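Local coordinates for oxysterol-binding protein homolog 3 (Saccharomyces cerevisiae, PDB 4IC4), which carries sterols and phospholipids in a hydrophobic pocket and transfers them between membranes through the cytosol, helping to maintain sterol distribution within the cell, at residues L106-D111 with G297-T302; F79-L84 with W283-L288; E212-P217 with S242-G247; I71-S76 with E126-I131. One frame throughout, in Å; residues are numbered along the deposited sequence.

Contact 1. Residues L106-D111 with G297-T302; sequences LSIYRD and GFTKFT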
# COMPACT_ATOMS: atom_id res chain seq x y z
N LEU A 106 5.09 -1.86 7.18
CA LEU A 106 6.43 -2.37 6.86
C LEU A 106 6.52 -3.89 7.00
O LEU A 106 7.32 -4.53 6.31
CB LEU A 106 7.47 -1.73 7.78
CG LEU A 106 7.75 -0.25 7.58
CD1 LEU A 106 8.59 0.26 8.75
CD2 LEU A 106 8.46 -0.03 6.26
N SER A 107 5.69 -4.45 7.87
CA SER A 107 5.70 -5.88 8.13
C SER A 107 5.46 -6.79 6.93
O SER A 107 5.77 -7.98 7.00
CB SER A 107 4.68 -6.22 9.23
OG SER A 107 3.35 -5.96 8.81
N ILE A 108 4.91 -6.26 5.85
CA ILE A 108 4.66 -7.12 4.69
C ILE A 108 5.97 -7.56 4.04
O ILE A 108 5.98 -8.47 3.21
CB ILE A 108 3.77 -6.44 3.61
CG1 ILE A 108 4.47 -5.21 3.03
CG2 ILE A 108 2.42 -6.09 4.21
CD1 ILE A 108 3.73 -4.60 1.83
N TYR A 109 7.07 -6.93 4.43
CA TYR A 109 8.38 -7.27 3.88
C TYR A 109 9.20 -8.13 4.82
O TYR A 109 10.40 -8.32 4.61
CB TYR A 109 9.15 -5.99 3.55
CG TYR A 109 8.44 -5.12 2.53
CD1 TYR A 109 8.23 -5.58 1.23
CD2 TYR A 109 7.95 -3.86 2.88
CE1 TYR A 109 7.55 -4.81 0.30
CE2 TYR A 109 7.26 -3.08 1.95
CZ TYR A 109 7.06 -3.57 0.66
OH TYR A 109 6.37 -2.83 -0.27
N ARG A 110 8.57 -8.68 5.86
CA ARG A 110 9.31 -9.51 6.80
C ARG A 110 9.88 -10.74 6.13
O ARG A 110 11.00 -11.16 6.45
CB ARG A 110 8.44 -9.88 8.02
CG ARG A 110 7.15 -10.64 7.78
CD ARG A 110 6.41 -10.68 9.12
NE ARG A 110 5.17 -11.44 9.17
CZ ARG A 110 4.00 -11.02 8.70
NH1 ARG A 110 3.90 -9.85 8.09
NH2 ARG A 110 2.91 -11.76 8.89
N ASP A 111 9.13 -11.34 5.21
CA ASP A 111 9.65 -12.48 4.47
C ASP A 111 10.33 -11.84 3.27
O ASP A 111 9.67 -11.26 2.40
CB ASP A 111 8.53 -13.41 3.99
CG ASP A 111 9.07 -14.65 3.29
OD1 ASP A 111 10.03 -14.51 2.50
OD2 ASP A 111 8.53 -15.76 3.53
N GLY A 297 5.97 -14.39 -0.67
CA GLY A 297 6.07 -13.89 0.69
C GLY A 297 4.82 -13.14 1.12
O GLY A 297 4.85 -12.37 2.08
N PHE A 298 3.73 -13.38 0.41
CA PHE A 298 2.44 -12.74 0.68
C PHE A 298 1.87 -13.01 2.07
O PHE A 298 2.06 -14.09 2.64
CB PHE A 298 1.37 -13.25 -0.30
CG PHE A 298 1.28 -12.48 -1.59
CD1 PHE A 298 2.31 -11.67 -2.05
CD2 PHE A 298 0.14 -12.62 -2.38
CE1 PHE A 298 2.22 -11.02 -3.28
CE2 PHE A 298 0.03 -11.98 -3.61
CZ PHE A 298 1.07 -11.18 -4.05
N THR A 299 1.16 -12.03 2.62
CA THR A 299 0.47 -12.22 3.89
C THR A 299 -0.90 -12.75 3.45
O THR A 299 -1.22 -12.75 2.26
CB THR A 299 0.22 -10.90 4.66
OG1 THR A 299 -0.80 -10.13 4.00
CG2 THR A 299 1.49 -10.08 4.78
N LYS A 300 -1.69 -13.23 4.40
CA LYS A 300 -3.02 -13.70 4.04
C LYS A 300 -3.81 -12.53 3.48
O LYS A 300 -4.58 -12.69 2.54
CB LYS A 300 -3.73 -14.30 5.26
CG LYS A 300 -3.21 -15.67 5.63
CD LYS A 300 -3.95 -16.26 6.81
CE LYS A 300 -3.42 -17.65 7.13
NZ LYS A 300 -4.12 -18.25 8.30
N PHE A 301 -3.58 -11.34 4.03
CA PHE A 301 -4.28 -10.14 3.57
C PHE A 301 -3.91 -9.87 2.11
O PHE A 301 -4.77 -9.55 1.29
CB PHE A 301 -3.91 -8.94 4.45
CG PHE A 301 -4.75 -7.72 4.22
CD1 PHE A 301 -6.03 -7.62 4.76
CD2 PHE A 301 -4.27 -6.65 3.47
CE1 PHE A 301 -6.81 -6.47 4.57
CE2 PHE A 301 -5.04 -5.50 3.27
CZ PHE A 301 -6.31 -5.41 3.83
N THR A 302 -2.62 -9.99 1.79
CA THR A 302 -2.18 -9.75 0.41
C THR A 302 -2.86 -10.73 -0.53
O THR A 302 -3.34 -10.36 -1.60
CB THR A 302 -0.66 -9.96 0.25
OG1 THR A 302 0.03 -9.38 1.36
CG2 THR A 302 -0.18 -9.31 -1.05
O HOH W 1 3.81 -9.84 2.35
O HOH W 2 6.37 -11.02 4.29

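Contact 2. Residues F79-L84 with W283-L288; sequences FEYAPL and WEVGDL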
# COMPACT_ATOMS: atom_id res chain seq x y z
N PHE A 79 -3.62 -0.72 5.20
CA PHE A 79 -4.76 -0.91 6.10
C PHE A 79 -4.96 -2.33 6.65
O PHE A 79 -6.01 -2.63 7.23
CB PHE A 79 -6.03 -0.42 5.40
CG PHE A 79 -6.04 1.06 5.16
CD1 PHE A 79 -6.41 1.94 6.17
CD2 PHE A 79 -5.61 1.58 3.94
CE1 PHE A 79 -6.35 3.31 5.98
CE2 PHE A 79 -5.54 2.96 3.74
CZ PHE A 79 -5.91 3.83 4.77
N GLU A 80 -3.96 -3.19 6.48
CA GLU A 80 -4.06 -4.55 6.99
C GLU A 80 -4.39 -4.56 8.49
O GLU A 80 -5.15 -5.41 8.95
CB GLU A 80 -2.74 -5.31 6.77
CG GLU A 80 -2.76 -6.73 7.33
CD GLU A 80 -1.43 -7.46 7.19
OE1 GLU A 80 -0.48 -6.91 6.59
OE2 GLU A 80 -1.35 -8.60 7.68
N TYR A 81 -3.82 -3.61 9.23
CA TYR A 81 -4.05 -3.55 10.67
C TYR A 81 -4.91 -2.35 11.07
O TYR A 81 -4.67 -1.69 12.09
CB TYR A 81 -2.70 -3.51 11.40
CG TYR A 81 -1.82 -4.71 11.10
CD1 TYR A 81 -2.01 -5.93 11.75
CD2 TYR A 81 -0.82 -4.63 10.13
CE1 TYR A 81 -1.22 -7.05 11.44
CE2 TYR A 81 -0.03 -5.74 9.81
CZ TYR A 81 -0.24 -6.94 10.47
OH TYR A 81 0.55 -8.02 10.15
N ALA A 82 -5.93 -2.10 10.26
CA ALA A 82 -6.88 -1.02 10.49
C ALA A 82 -7.50 -1.03 11.89
O ALA A 82 -7.85 0.03 12.42
CB ALA A 82 -7.98 -1.06 9.44
N PRO A 83 -7.67 -2.22 12.51
CA PRO A 83 -8.26 -2.23 13.85
C PRO A 83 -7.47 -1.38 14.85
O PRO A 83 -8.00 -0.98 15.89
CB PRO A 83 -8.27 -3.71 14.21
CG PRO A 83 -8.54 -4.35 12.89
CD PRO A 83 -7.63 -3.59 11.95
N LEU A 84 -6.21 -1.10 14.55
CA LEU A 84 -5.39 -0.26 15.43
C LEU A 84 -5.98 1.15 15.46
O LEU A 84 -5.94 1.82 16.50
CB LEU A 84 -3.95 -0.18 14.92
CG LEU A 84 -3.07 -1.41 15.16
CD1 LEU A 84 -1.77 -1.26 14.39
CD2 LEU A 84 -2.80 -1.57 16.65
N TRP A 283 0.88 -4.02 19.17
CA TRP A 283 0.64 -4.59 17.84
C TRP A 283 1.53 -5.80 17.60
O TRP A 283 2.65 -5.87 18.12
CB TRP A 283 0.93 -3.52 16.78
CG TRP A 283 1.14 -4.06 15.38
CD1 TRP A 283 0.17 -4.42 14.49
CD2 TRP A 283 2.39 -4.32 14.74
NE1 TRP A 283 0.74 -4.88 13.33
CE2 TRP A 283 2.10 -4.84 13.45
CE3 TRP A 283 3.73 -4.17 15.12
CZ2 TRP A 283 3.11 -5.21 12.55
CZ3 TRP A 283 4.73 -4.54 14.23
CH2 TRP A 283 4.41 -5.05 12.95
N GLU A 284 1.02 -6.74 16.81
CA GLU A 284 1.75 -7.95 16.46
C GLU A 284 1.38 -8.31 15.02
O GLU A 284 0.25 -8.07 14.60
CB GLU A 284 1.37 -9.11 17.38
CG GLU A 284 1.66 -8.89 18.85
CD GLU A 284 1.08 -9.99 19.72
OE1 GLU A 284 -0.16 -10.14 19.72
OE2 GLU A 284 1.86 -10.70 20.39
N VAL A 285 2.32 -8.89 14.28
CA VAL A 285 2.04 -9.27 12.90
C VAL A 285 1.02 -10.39 12.85
O VAL A 285 0.83 -11.14 13.81
CB VAL A 285 3.32 -9.74 12.16
CG1 VAL A 285 4.33 -8.60 12.10
CG2 VAL A 285 3.92 -10.96 12.85
N GLY A 286 0.34 -10.50 11.70
CA GLY A 286 -0.64 -11.54 11.51
C GLY A 286 0.03 -12.73 10.85
O GLY A 286 1.21 -13.00 11.08
N ASP A 287 -0.71 -13.44 10.01
CA ASP A 287 -0.17 -14.61 9.34
C ASP A 287 0.20 -14.39 7.88
O ASP A 287 -0.34 -13.51 7.21
CB ASP A 287 -1.17 -15.76 9.41
CG ASP A 287 -1.56 -16.12 10.83
OD1 ASP A 287 -0.66 -16.23 11.68
OD2 ASP A 287 -2.77 -16.31 11.09
N LEU A 288 1.13 -15.21 7.42
CA LEU A 288 1.55 -15.20 6.03
C LEU A 288 0.86 -16.42 5.45
O LEU A 288 0.36 -17.27 6.19
CB LEU A 288 3.07 -15.38 5.91
CG LEU A 288 3.96 -14.27 6.46
CD1 LEU A 288 5.42 -14.62 6.23
CD2 LEU A 288 3.62 -12.95 5.78
O HOH W 3 0.24 -10.79 8.33
O HOH W 4 -2.58 -11.08 6.81

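Contact 3. Residues E212-P217 with S242-G247; sequences ERYMEP and SGRSEG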
# COMPACT_ATOMS: atom_id res chain seq x y z
N GLU A 212 20.75 -12.64 -1.14
CA GLU A 212 19.30 -12.55 -1.03
C GLU A 212 18.87 -11.11 -0.81
O GLU A 212 19.20 -10.50 0.21
CB GLU A 212 18.81 -13.44 0.12
CG GLU A 212 17.29 -13.50 0.25
CD GLU A 212 16.84 -14.55 1.25
OE1 GLU A 212 17.15 -15.74 1.05
OE2 GLU A 212 16.17 -14.18 2.24
N ARG A 213 18.14 -10.57 -1.77
CA ARG A 213 17.65 -9.20 -1.70
C ARG A 213 16.71 -9.04 -0.51
O ARG A 213 16.05 -10.00 -0.11
CB ARG A 213 16.90 -8.84 -2.99
CG ARG A 213 17.77 -8.83 -4.23
CD ARG A 213 16.93 -8.85 -5.50
NE ARG A 213 15.89 -7.83 -5.50
CZ ARG A 213 15.02 -7.65 -6.49
NH1 ARG A 213 15.06 -8.43 -7.56
NH2 ARG A 213 14.09 -6.70 -6.39
N TYR A 214 16.66 -7.84 0.05
CA TYR A 214 15.78 -7.56 1.18
C TYR A 214 15.58 -6.06 1.35
O TYR A 214 16.31 -5.25 0.78
CB TYR A 214 16.34 -8.17 2.48
CG TYR A 214 17.60 -7.52 3.01
CD1 TYR A 214 17.54 -6.37 3.80
CD2 TYR A 214 18.86 -8.05 2.72
CE1 TYR A 214 18.70 -5.78 4.30
CE2 TYR A 214 20.02 -7.47 3.21
CZ TYR A 214 19.93 -6.33 4.00
OH TYR A 214 21.09 -5.75 4.48
N MET A 215 14.57 -5.70 2.13
CA MET A 215 14.27 -4.30 2.38
C MET A 215 14.27 -3.99 3.87
O MET A 215 14.00 -4.86 4.70
CB MET A 215 12.90 -3.95 1.81
CG MET A 215 12.87 -3.82 0.31
SD MET A 215 11.20 -3.59 -0.32
CE MET A 215 10.76 -2.02 0.43
N GLU A 216 14.59 -2.75 4.20
CA GLU A 216 14.60 -2.32 5.59
C GLU A 216 14.35 -0.82 5.65
O GLU A 216 14.75 -0.07 4.76
CB GLU A 216 15.95 -2.65 6.24
CG GLU A 216 17.11 -1.78 5.79
CD GLU A 216 18.44 -2.18 6.42
OE1 GLU A 216 19.38 -1.37 6.37
OE2 GLU A 216 18.54 -3.31 6.94
N PRO A 217 13.64 -0.36 6.70
CA PRO A 217 13.36 1.07 6.84
C PRO A 217 14.63 1.76 7.33
O PRO A 217 15.49 1.13 7.94
CB PRO A 217 12.25 1.09 7.88
CG PRO A 217 12.60 -0.06 8.76
CD PRO A 217 12.98 -1.14 7.76
N SER A 242 25.28 -6.19 11.24
CA SER A 242 24.09 -6.55 12.01
C SER A 242 22.94 -7.12 11.18
O SER A 242 21.84 -7.31 11.69
CB SER A 242 23.60 -5.34 12.81
OG SER A 242 23.33 -4.24 11.95
N GLY A 243 23.20 -7.39 9.90
CA GLY A 243 22.17 -7.93 9.03
C GLY A 243 21.05 -6.93 8.80
O GLY A 243 21.26 -5.73 8.90
N ARG A 244 19.86 -7.44 8.49
CA ARG A 244 18.71 -6.57 8.24
C ARG A 244 18.28 -5.83 9.50
O ARG A 244 18.16 -6.43 10.57
CB ARG A 244 17.53 -7.39 7.70
CG ARG A 244 16.27 -6.55 7.44
CD ARG A 244 15.15 -7.37 6.80
NE ARG A 244 14.62 -8.40 7.69
CZ ARG A 244 13.67 -9.27 7.35
NH1 ARG A 244 13.14 -9.24 6.13
NH2 ARG A 244 13.25 -10.17 8.23
N SER A 245 18.04 -4.53 9.37
CA SER A 245 17.59 -3.73 10.50
C SER A 245 16.11 -4.01 10.73
O SER A 245 15.28 -3.76 9.84
CB SER A 245 17.78 -2.24 10.21
OG SER A 245 17.15 -1.46 11.21
N GLU A 246 15.77 -4.51 11.91
CA GLU A 246 14.38 -4.84 12.22
C GLU A 246 13.81 -4.11 13.43
O GLU A 246 12.60 -4.00 13.58
CB GLU A 246 14.24 -6.35 12.41
CG GLU A 246 14.49 -7.13 11.13
CD GLU A 246 14.43 -8.63 11.32
OE1 GLU A 246 13.70 -9.09 12.22
OE2 GLU A 246 15.11 -9.35 10.56
N GLY A 247 14.69 -3.60 14.29
CA GLY A 247 14.23 -2.91 15.48
C GLY A 247 14.00 -1.42 15.31
O GLY A 247 14.51 -0.79 14.38
O HOH W 5 21.15 -4.05 6.44
O HOH W 6 12.92 -7.27 4.00

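Contact 4. Residues I71-S76 with E126-I131; sequences ILQLIS and ETFELI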
# COMPACT_ATOMS: atom_id res chain seq x y z
N ILE A 71 -0.36 -1.77 -7.93
CA ILE A 71 0.15 -0.86 -6.90
C ILE A 71 -0.99 -0.37 -6.01
O ILE A 71 -0.79 -0.13 -4.82
CB ILE A 71 0.88 0.35 -7.52
CG1 ILE A 71 2.11 -0.14 -8.30
CG2 ILE A 71 1.31 1.32 -6.41
CD1 ILE A 71 2.90 0.98 -8.95
N LEU A 72 -2.19 -0.23 -6.57
CA LEU A 72 -3.32 0.20 -5.76
C LEU A 72 -3.57 -0.83 -4.67
O LEU A 72 -3.87 -0.48 -3.52
CB LEU A 72 -4.58 0.35 -6.62
CG LEU A 72 -4.55 1.44 -7.70
CD1 LEU A 72 -5.81 1.34 -8.56
CD2 LEU A 72 -4.45 2.81 -7.05
N GLN A 73 -3.45 -2.10 -5.02
CA GLN A 73 -3.64 -3.17 -4.05
C GLN A 73 -2.51 -3.18 -3.01
O GLN A 73 -2.75 -3.36 -1.82
CB GLN A 73 -3.76 -4.52 -4.78
CG GLN A 73 -5.05 -4.60 -5.60
CD GLN A 73 -5.14 -5.81 -6.51
OE1 GLN A 73 -4.23 -6.07 -7.30
NE2 GLN A 73 -6.24 -6.54 -6.42
N LEU A 74 -1.28 -2.95 -3.47
CA LEU A 74 -0.13 -2.91 -2.55
C LEU A 74 -0.32 -1.82 -1.49
O LEU A 74 -0.16 -2.07 -0.30
CB LEU A 74 1.16 -2.62 -3.31
CG LEU A 74 2.34 -2.28 -2.40
CD1 LEU A 74 2.74 -3.51 -1.60
CD2 LEU A 74 3.52 -1.77 -3.21
N ILE A 75 -0.65 -0.61 -1.93
CA ILE A 75 -0.82 0.47 -0.97
C ILE A 75 -2.01 0.23 -0.04
O ILE A 75 -2.02 0.71 1.10
CB ILE A 75 -0.94 1.82 -1.71
CG1 ILE A 75 0.37 2.08 -2.47
CG2 ILE A 75 -1.21 2.94 -0.71
CD1 ILE A 75 0.36 3.35 -3.30
N SER A 76 -2.99 -0.54 -0.50
CA SER A 76 -4.14 -0.86 0.35
C SER A 76 -3.72 -1.71 1.55
O SER A 76 -4.45 -1.80 2.53
CB SER A 76 -5.21 -1.62 -0.45
OG SER A 76 -5.79 -0.78 -1.42
N GLU A 126 -7.55 3.26 -13.47
CA GLU A 126 -7.79 1.94 -12.89
C GLU A 126 -8.19 2.23 -11.44
O GLU A 126 -7.75 3.21 -10.84
CB GLU A 126 -6.51 1.10 -12.92
CG GLU A 126 -6.63 -0.27 -12.25
CD GLU A 126 -5.41 -1.15 -12.48
OE1 GLU A 126 -5.13 -2.03 -11.64
OE2 GLU A 126 -4.73 -0.96 -13.51
N THR A 127 -9.04 1.38 -10.88
CA THR A 127 -9.50 1.56 -9.51
C THR A 127 -9.34 0.28 -8.71
O THR A 127 -9.08 -0.78 -9.26
CB THR A 127 -11.00 1.95 -9.48
OG1 THR A 127 -11.76 0.96 -10.18
CG2 THR A 127 -11.21 3.31 -10.12
N PHE A 128 -9.47 0.40 -7.40
CA PHE A 128 -9.44 -0.77 -6.55
C PHE A 128 -10.25 -0.47 -5.31
O PHE A 128 -9.93 0.45 -4.56
CB PHE A 128 -8.03 -1.18 -6.14
CG PHE A 128 -8.00 -2.35 -5.19
CD1 PHE A 128 -8.48 -3.59 -5.59
CD2 PHE A 128 -7.53 -2.19 -3.89
CE1 PHE A 128 -8.50 -4.67 -4.70
CE2 PHE A 128 -7.55 -3.26 -2.99
CZ PHE A 128 -8.04 -4.50 -3.39
N GLU A 129 -11.31 -1.23 -5.11
CA GLU A 129 -12.14 -1.06 -3.93
C GLU A 129 -11.81 -2.20 -2.99
O GLU A 129 -11.38 -3.27 -3.41
CB GLU A 129 -13.63 -1.12 -4.28
CG GLU A 129 -14.10 -2.50 -4.75
CD GLU A 129 -15.60 -2.69 -4.63
OE1 GLU A 129 -16.02 -3.65 -3.96
OE2 GLU A 129 -16.36 -1.88 -5.21
N LEU A 130 -12.02 -1.96 -1.70
CA LEU A 130 -11.78 -2.98 -0.70
C LEU A 130 -12.73 -2.78 0.47
O LEU A 130 -12.59 -1.83 1.25
CB LEU A 130 -10.33 -2.95 -0.20
CG LEU A 130 -10.01 -4.02 0.86
CD1 LEU A 130 -10.20 -5.42 0.29
CD2 LEU A 130 -8.59 -3.83 1.35
N ILE A 131 -13.72 -3.66 0.55
CA ILE A 131 -14.70 -3.61 1.62
C ILE A 131 -14.37 -4.72 2.61
O ILE A 131 -14.37 -5.90 2.24
CB ILE A 131 -16.13 -3.84 1.09
CG1 ILE A 131 -16.52 -2.71 0.13
CG2 ILE A 131 -17.11 -3.92 2.25
CD1 ILE A 131 -17.84 -2.93 -0.58

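Contact 1. Residues L106-D111 with G297-T302
Gly297 opens the second segment with a positive phi of 71°, and its CA packs against the side chain of Asp111, 4.0 Å from Asp111 CG. That carboxylate group stands anti to its own backbone N, and its OD1 is hydrogen-bonded to Thr113 OG1. Gly297 O and Ile108 O face each other 4.2 Å apart; both are acceptors and need a donor between them, which two waters supply. The first water lies 2.7 Å from Ile108 O and also bonds Gly297 O; the second bonds both oxygens and accepts from Asp111 N at 2.9 Å. Phe298 turns away from the loop and receives Thr302 CG2 over the centre of one ring face. Thr299 then points back: its CG2, anti to the carbonyl carbon, sits 4.1 Å from Ile108 CG2 and is equally near Arg110 NH1. The arginine reaches there with its chain extended from CG to NE, and its position is fixed by NH1 donating to Ser107 O at 2.9 Å, from well above the carbonyl plane (61° out of it). Ser107 O also accepts from Arg110 N, so one oxygen ties the turn together twice. From Thr299 the chain enters the helix: Thr299 N donates to Thr302 OG1 at 3.1 Å with an angle of 155°, and this hydroxyl also bonds Glu77. Thr299 occupies the N-cap position, right before helix 300-305, and this N-capped helix start is joined through water to the loop following helix 94-104, within the OSBP-related domain.

Contact 2. Residues F79-L84 with W283-L288
Tyr81 holds its ring beside its own backbone N (chi1 -58°), while Trp283 swings CG anti to the backbone N (chi1 162°), and these two torsions bring the indole edge squarely onto the tyrosine face. The result is a T-shaped stack with perpendicular planes and the centroids of the Tyr81 ring and the Trp283 five-membered ring 4.4 Å apart. Trp283 NE1 lies over the centre of the phenol, 3.3 Å from Tyr81 CD1; the opposite face carries Glu80 CG. Tyr81 sits in the type I beta turn Phe79-Ala82 that leads into helix 83-88, and Leu84, three residues further on, adds its CD1 at 3.7 Å from Trp283 CD1. At the tip of the phenol, Gly286 N comes in near the ring plane and donates to Tyr81 OH at 2.9 Å with an angle of 154°. An alanine at Tyr81 would remove the face under Trp283 NE1 and the acceptor of Gly286 N, and would probably loosen the end of strand 281-284 from the turn. Further out, a water bonds Glu80 OE2 at 2.8 Å and also reaches Asp287 O. The phenol accepts N-H groups at both its pi face and its oxygen, so stacking and a polar bond together set the position and rotation of one side chain.

Contact 3. Residues E212-P217 with S242-G247
Glu216 OE2 is gripped twice: Ser245 N donates to it at 2.8 Å along an almost straight line (176°), from above the carboxylate plane, and a water bonds it at the same length. That water also lies 2.6 Å from Tyr214 OH and reaches Gly243 O at 3.0 Å, so it gathers strand and loop around a single point. The other carboxylate oxygen, OE1, makes a salt bridge with Lys206 on the neighbouring strand 203-206, while Ser245 OG bonds Asp236 O. Beside this polar cluster, the aliphatic part of Arg244 runs antiparallel alongside the Tyr214 ring. Its CG, anti to the backbone N, comes 3.9 Å from Tyr214 CD1, and CD continues to within 3.5 Å of Met215 O. The chain then bends at chi3 (67°), and the guanidinium stands nearly upright to the phenol, 86° between the planes. Side-on, NE and NH2 both donate to Glu246 OE2, with NE at 3.1 Å in a salt bridge. NH1 reaches a second water at 2.9 Å, which accepts from Met215 N too, and NH1 bonds Arg110 O as well. An alanine at Arg244 would remove everything beyond CB, and with the guanidinium its bonds to Glu246 and Arg110 O, which would probably leave the water at Met215 N less well held and the loop less firmly tied. The two acidic groups have separate basic partners, Lys206 for Glu216 and Arg244 for Glu246, which would probably favour both remaining ionised where strand 214-225 meets the loop entering strand 247-253.

Contact 4. Residues I71-S76 with E126-I131
Helix 71-76 packs against strand 127-132 of the OSBP-related domain's beta barrel; the axes of segments 71-76 and 127-131 cross at -33° with a closest approach of 8.4 Å. Phe128 carries most of the contact. With CG anti to the backbone N (chi1 177°), its ring reaches toward the helix and is met on a face and at an edge. Gln73, extended beyond CG, lays its CG over the centre of one face in a CH-pi contact, 3.5 Å from the ring centroid and 7° off the normal. The chain crosses the ring at about a right angle, leaving Gln73 NE2 3.4 Å from Phe128 CE1 with the amide plane steeply tilted to the phenyl, while OE1 accepts from Ser70 N at the helix start. Leu72 holds CG beside its backbone N; its CB lies 3.8 Å from Phe128 CB, and its CD1 runs up to Glu126 O at 3.5 Å. The Glu126 carboxylate is occupied by Arg324 and Ser321. Ser76, likewise with OG beside its N, donates to Leu72 O, which also accepts from Ser76 N one turn along the helix. This bond fixes the hydroxyl at the rim of the phenyl, where Ser76 OG lies near the ring plane, 3.3 Å from Phe128 CD2.

How the contacts relate
Contact 1 is the hub, touching all three others. Toward contact 2, Lys300 N probably bonds Asp287 O at 3.1 Å, and Arg110 NH2 packs 3.0 Å from Gly286 O. Toward contact 3, Tyr109 CD1 meets Met215 SD at 3.9 Å. Toward contact 4, Ile108 CD1 lies 3.7 Å from Leu74 CD1, as Phe301 CZ does from Leu130 CD2. Contacts 3 and 4 do not touch, their nearest atoms about 8 Å apart. Phosphatidylinositol 4-phosphate-binding residues are near two of them: between side chains, Glu126 of contact 4 is about 7 Å from Gln349, Met215 of contact 3 about 9 Å from Lys118. Contact 2 lies away from these sites.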